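Local coordinates for protein cadherin-5 (Gallus gallus, PDB 3PPE) that mediates calcium-dependent, homophilic adhesion between endothelial cells through its extracellular cadherin domains, the first two of which make up this chain, at residues 95-107 and 178-190. Numbering follows the deposited sequence.
Sequences SDINDNAPIFVQK and IIVKAKDALGLTG. With CA (calcium ion), chain E; CA (calcium ion), chain D; CA (calcium ion), chain C.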
loop_
_atom_site.group_PDB
_atom_site.type_symbol
_atom_site.label_atom_id
_atom_site.label_comp_id
_atom_site.label_asym_id
_atom_site.label_seq_id
_atom_site.Cartn_x
_atom_site.Cartn_y
_atom_site.Cartn_z
ATOM N N SER A 95 0.895 2.468 10.628
ATOM C CA SER A 95 -0.022 3.620 10.611
ATOM C C SER A 95 -1.146 3.376 11.603
ATOM O O SER A 95 -1.737 2.320 11.621
ATOM C CB SER A 95 -0.633 3.803 9.213
ATOM O OG SER A 95 0.403 3.845 8.243
ATOM N N ASP A 96 -1.428 4.385 12.421
ATOM C CA ASP A 96 -2.377 4.297 13.523
ATOM C C ASP A 96 -3.837 4.255 13.072
ATOM O O ASP A 96 -4.255 5.071 12.264
ATOM C CB ASP A 96 -2.190 5.543 14.414
ATOM C CG ASP A 96 -2.901 5.423 15.749
ATOM O OD1 ASP A 96 -3.574 6.400 16.155
ATOM O OD2 ASP A 96 -2.795 4.369 16.413
ATOM N N ILE A 97 -4.630 3.363 13.649
ATOM C CA ILE A 97 -6.062 3.537 13.595
ATOM C C ILE A 97 -6.548 3.962 14.987
ATOM O O ILE A 97 -5.869 3.730 16.005
ATOM C CB ILE A 97 -6.837 2.254 13.070
ATOM C CG1 ILE A 97 -6.807 1.084 14.060
ATOM C CG2 ILE A 97 -6.328 1.847 11.614
ATOM C CD1 ILE A 97 -7.952 0.037 13.820
ATOM N N ASN A 98 -7.713 4.585 15.030
ATOM C CA ASN A 98 -8.311 4.942 16.305
ATOM C C ASN A 98 -8.961 3.718 16.963
ATOM O O ASN A 98 -10.120 3.424 16.754
ATOM C CB ASN A 98 -9.318 6.096 16.156
ATOM C CG ASN A 98 -9.627 6.723 17.506
ATOM O OD1 ASN A 98 -8.714 6.883 18.333
ATOM N ND2 ASN A 98 -10.872 7.007 17.772
ATOM N N ASP A 99 -8.196 2.979 17.752
ATOM C CA ASP A 99 -8.724 1.771 18.361
ATOM C C ASP A 99 -8.600 1.732 19.891
ATOM O O ASP A 99 -8.817 0.704 20.499
ATOM C CB ASP A 99 -8.143 0.508 17.692
ATOM C CG ASP A 99 -6.617 0.408 17.755
ATOM O OD1 ASP A 99 -5.883 1.426 17.894
ATOM O OD2 ASP A 99 -6.114 -0.759 17.630
ATOM N N ASN A 100 -8.247 2.874 20.496
ATOM C CA ASN A 100 -8.186 3.007 21.934
ATOM C C ASN A 100 -9.020 4.178 22.425
ATOM O O ASN A 100 -9.067 5.261 21.807
ATOM C CB ASN A 100 -6.729 3.129 22.448
ATOM C CG ASN A 100 -5.890 1.885 22.145
ATOM O OD1 ASN A 100 -5.328 1.763 21.058
ATOM N ND2 ASN A 100 -5.843 0.942 23.074
ATOM N N ALA A 101 -9.690 3.963 23.540
ATOM C CA ALA A 101 -10.433 5.055 24.189
ATOM C C ALA A 101 -9.533 5.650 25.302
ATOM O O ALA A 101 -8.569 5.008 25.753
ATOM C CB ALA A 101 -11.764 4.538 24.747
ATOM N N PRO A 102 -9.784 6.900 25.704
ATOM C CA PRO A 102 -9.023 7.428 26.860
ATOM C C PRO A 102 -9.393 6.682 28.124
ATOM O O PRO A 102 -10.595 6.311 28.325
ATOM C CB PRO A 102 -9.459 8.906 26.936
ATOM C CG PRO A 102 -10.064 9.175 25.525
ATOM C CD PRO A 102 -10.738 7.891 25.174
ATOM N N ILE A 103 -8.385 6.414 28.957
ATOM C CA ILE A 103 -8.618 5.722 30.234
ATOM C C ILE A 103 -8.049 6.575 31.353
ATOM O O ILE A 103 -6.933 7.076 31.260
ATOM C CB ILE A 103 -7.991 4.284 30.263
ATOM C CG1 ILE A 103 -8.613 3.374 29.185
ATOM C CG2 ILE A 103 -8.197 3.593 31.625
ATOM C CD1 ILE A 103 -7.623 2.355 28.698
ATOM N N PHE A 104 -8.825 6.775 32.415
ATOM C CA PHE A 104 -8.339 7.618 33.507
ATOM C C PHE A 104 -7.072 7.080 34.130
ATOM O O PHE A 104 -6.815 5.883 34.040
ATOM C CB PHE A 104 -9.439 7.859 34.517
ATOM C CG PHE A 104 -10.399 8.918 34.060
ATOM C CD1 PHE A 104 -11.586 8.567 33.430
ATOM C CD2 PHE A 104 -10.072 10.275 34.208
ATOM C CE1 PHE A 104 -12.501 9.566 32.991
ATOM C CE2 PHE A 104 -10.959 11.271 33.748
ATOM C CZ PHE A 104 -12.182 10.889 33.149
ATOM N N VAL A 105 -6.283 7.945 34.762
ATOM C CA VAL A 105 -5.030 7.495 35.375
ATOM C C VAL A 105 -5.210 6.956 36.809
ATOM O O VAL A 105 -4.303 6.337 37.332
ATOM C CB VAL A 105 -3.895 8.561 35.321
ATOM C CG1 VAL A 105 -3.553 8.937 33.876
ATOM C CG2 VAL A 105 -4.254 9.807 36.144
ATOM N N GLN A 106 -6.384 7.164 37.404
ATOM C CA GLN A 106 -6.717 6.702 38.764
ATOM C C GLN A 106 -8.198 6.386 38.715
ATOM O O GLN A 106 -8.948 7.053 38.011
ATOM C CB GLN A 106 -6.562 7.805 39.856
ATOM C CG GLN A 106 -5.196 8.437 39.946
ATOM C CD GLN A 106 -5.113 9.639 40.827
ATOM O OE1 GLN A 106 -5.928 9.848 41.775
ATOM N NE2 GLN A 106 -4.108 10.437 40.564
ATOM N N LYS A 107 -8.601 5.395 39.495
ATOM C CA LYS A 107 -10.011 5.087 39.719
ATOM C C LYS A 107 -10.783 6.212 40.438
ATOM O O LYS A 107 -11.922 6.514 40.078
ATOM C CB LYS A 107 -10.084 3.834 40.588
ATOM C CG LYS A 107 -11.495 3.248 40.685
ATOM C CD LYS A 107 -11.928 2.572 39.364
ATOM C CE LYS A 107 -13.046 1.569 39.659
ATOM N NZ LYS A 107 -13.797 1.183 38.417
ATOM N N ILE A 178 -18.571 12.962 42.375
ATOM C CA ILE A 178 -19.030 13.182 41.020
ATOM C C ILE A 178 -18.389 12.133 40.066
ATOM O O ILE A 178 -17.337 11.562 40.359
ATOM C CB ILE A 178 -18.790 14.664 40.537
ATOM C CG1 ILE A 178 -17.306 14.862 40.299
ATOM C CG2 ILE A 178 -19.438 15.714 41.550
ATOM C CD1 ILE A 178 -16.919 16.137 39.513
ATOM N N ILE A 179 -19.041 11.875 38.953
ATOM C CA ILE A 179 -18.540 10.899 37.983
ATOM C C ILE A 179 -18.131 11.616 36.713
ATOM O O ILE A 179 -18.908 12.406 36.152
ATOM C CB ILE A 179 -19.595 9.811 37.645
ATOM C CG1 ILE A 179 -20.187 9.188 38.919
ATOM C CG2 ILE A 179 -18.983 8.730 36.725
ATOM C CD1 ILE A 179 -19.171 8.481 39.829
ATOM N N VAL A 180 -16.903 11.356 36.275
ATOM C CA VAL A 180 -16.403 11.963 35.060
ATOM C C VAL A 180 -16.232 10.868 33.994
ATOM O O VAL A 180 -16.036 9.693 34.312
ATOM C CB VAL A 180 -15.104 12.822 35.352
ATOM C CG1 VAL A 180 -13.943 11.945 35.828
ATOM C CG2 VAL A 180 -14.699 13.708 34.152
ATOM N N LYS A 181 -16.356 11.242 32.728
ATOM C CA LYS A 181 -16.203 10.313 31.644
ATOM C C LYS A 181 -15.299 10.997 30.615
ATOM O O LYS A 181 -15.402 12.220 30.369
ATOM C CB LYS A 181 -17.579 10.009 31.017
ATOM C CG LYS A 181 -17.551 8.894 29.928
ATOM C CD LYS A 181 -18.961 8.451 29.500
ATOM C CE LYS A 181 -18.935 7.007 28.906
ATOM N NZ LYS A 181 -20.261 6.699 28.189
ATOM N N ALA A 182 -14.412 10.213 30.011
ATOM C CA ALA A 182 -13.528 10.717 28.966
ATOM C C ALA A 182 -13.803 10.033 27.631
ATOM O O ALA A 182 -14.338 8.925 27.589
ATOM C CB ALA A 182 -12.073 10.537 29.368
ATOM N N LYS A 183 -13.431 10.698 26.543
ATOM C CA LYS A 183 -13.874 10.299 25.212
ATOM C C LYS A 183 -13.123 11.065 24.128
ATOM O O LYS A 183 -13.200 12.291 24.054
ATOM C CB LYS A 183 -15.381 10.516 25.062
ATOM C CG LYS A 183 -15.886 10.387 23.634
ATOM C CD LYS A 183 -17.406 10.356 23.588
ATOM C CE LYS A 183 -18.001 11.648 24.120
ATOM N NZ LYS A 183 -18.259 12.631 23.032
ATOM N N ASP A 184 -12.397 10.334 23.288
ATOM C CA ASP A 184 -11.560 10.947 22.265
ATOM C C ASP A 184 -12.406 11.593 21.174
ATOM O O ASP A 184 -13.592 11.294 21.036
ATOM C CB ASP A 184 -10.614 9.911 21.654
ATOM C CG ASP A 184 -11.321 8.968 20.700
ATOM O OD1 ASP A 184 -10.764 7.890 20.405
ATOM O OD2 ASP A 184 -12.434 9.306 20.245
ATOM N N ALA A 185 -11.788 12.479 20.399
ATOM C CA ALA A 185 -12.531 13.440 19.592
ATOM C C ALA A 185 -13.328 12.741 18.497
ATOM O O ALA A 185 -14.205 13.340 17.875
ATOM C CB ALA A 185 -11.587 14.469 18.990
ATOM N N LEU A 186 -13.016 11.470 18.265
ATOM C CA LEU A 186 -13.721 10.678 17.263
ATOM C C LEU A 186 -14.841 9.860 17.896
ATOM O O LEU A 186 -15.605 9.192 17.199
ATOM C CB LEU A 186 -12.748 9.756 16.527
ATOM C CG LEU A 186 -11.819 10.423 15.510
ATOM C CD1 LEU A 186 -10.668 11.125 16.215
ATOM C CD2 LEU A 186 -11.298 9.404 14.509
ATOM N N GLY A 187 -14.934 9.917 19.220
ATOM C CA GLY A 187 -16.130 9.487 19.921
ATOM C C GLY A 187 -15.914 8.205 20.701
ATOM O O GLY A 187 -16.850 7.657 21.284
ATOM N N LEU A 188 -14.675 7.726 20.713
ATOM C CA LEU A 188 -14.361 6.425 21.293
ATOM C C LEU A 188 -14.428 6.469 22.815
ATOM O O LEU A 188 -13.627 7.143 23.463
ATOM C CB LEU A 188 -12.976 5.957 20.841
ATOM C CG LEU A 188 -12.876 4.511 20.356
ATOM C CD1 LEU A 188 -13.950 4.211 19.323
ATOM C CD2 LEU A 188 -11.491 4.228 19.793
ATOM N N THR A 189 -15.391 5.749 23.381
ATOM C CA THR A 189 -15.370 5.424 24.801
ATOM C C THR A 189 -16.015 4.067 25.066
ATOM O O THR A 189 -16.267 3.298 24.139
ATOM C CB THR A 189 -16.092 6.495 25.639
ATOM O OG1 THR A 189 -15.921 6.215 27.032
ATOM C CG2 THR A 189 -17.576 6.516 25.310
ATOM N N GLY A 190 -16.278 3.780 26.336
ATOM C CA GLY A 190 -15.288 3.970 27.381
ATOM C C GLY A 190 -15.744 3.179 28.592
ATOM O O GLY A 190 -16.795 3.459 29.169
HETATM CA CA CA E . -4.175 2.788 17.430
HETATM CA CA CA D . -8.281 7.100 20.663
HETATM CA CA CA C . -3.880 -1.174 18.136
HETATM O O HOH W 1 -4.875 -1.397 20.377
#
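Asp184 OD1 is held by two partners: the calcium ion of chain D binds it at 2.6 Å, and Asn98 ND2 donates a hydrogen bond to it at 2.8 Å. The N-H...O angle of 154° and an acceptor only 3° out of the amide plane mark a well-directed donor, although it meets OD1 from above the carboxylate plane. With CG anti to the backbone N (chi1 -164°), Asn98 also brings its OD1 to this calcium, and the carbonyl O of Asn100 binds it too; Asp130, Asp132 and the carbonyl O of His139 complete the site. Leu188 N, just past the type I turn 184-187, donates to Asp184 OD2 at 2.8 Å, with weak bonds from Leu186 N and Gly187 N; both oxygens being held, the carboxylate's rotation is limited. Leu188 CD2 lies 3.3 Å from Asn100 O. Farther along, Pro102 CB packs on Ala182 CB (3.9 Å), as does Phe104 CE1 (3.8 Å). Asp96 OD2 and Ile97 O bind the chain E calcium, which Asp99 bridges to that of chain C. The Asp184 carboxylate thus contributes a metal bond and an acceptor for Asn98 to the join between linker and EC2, consistent with calcium-dependent stiffening of the interdomain junction.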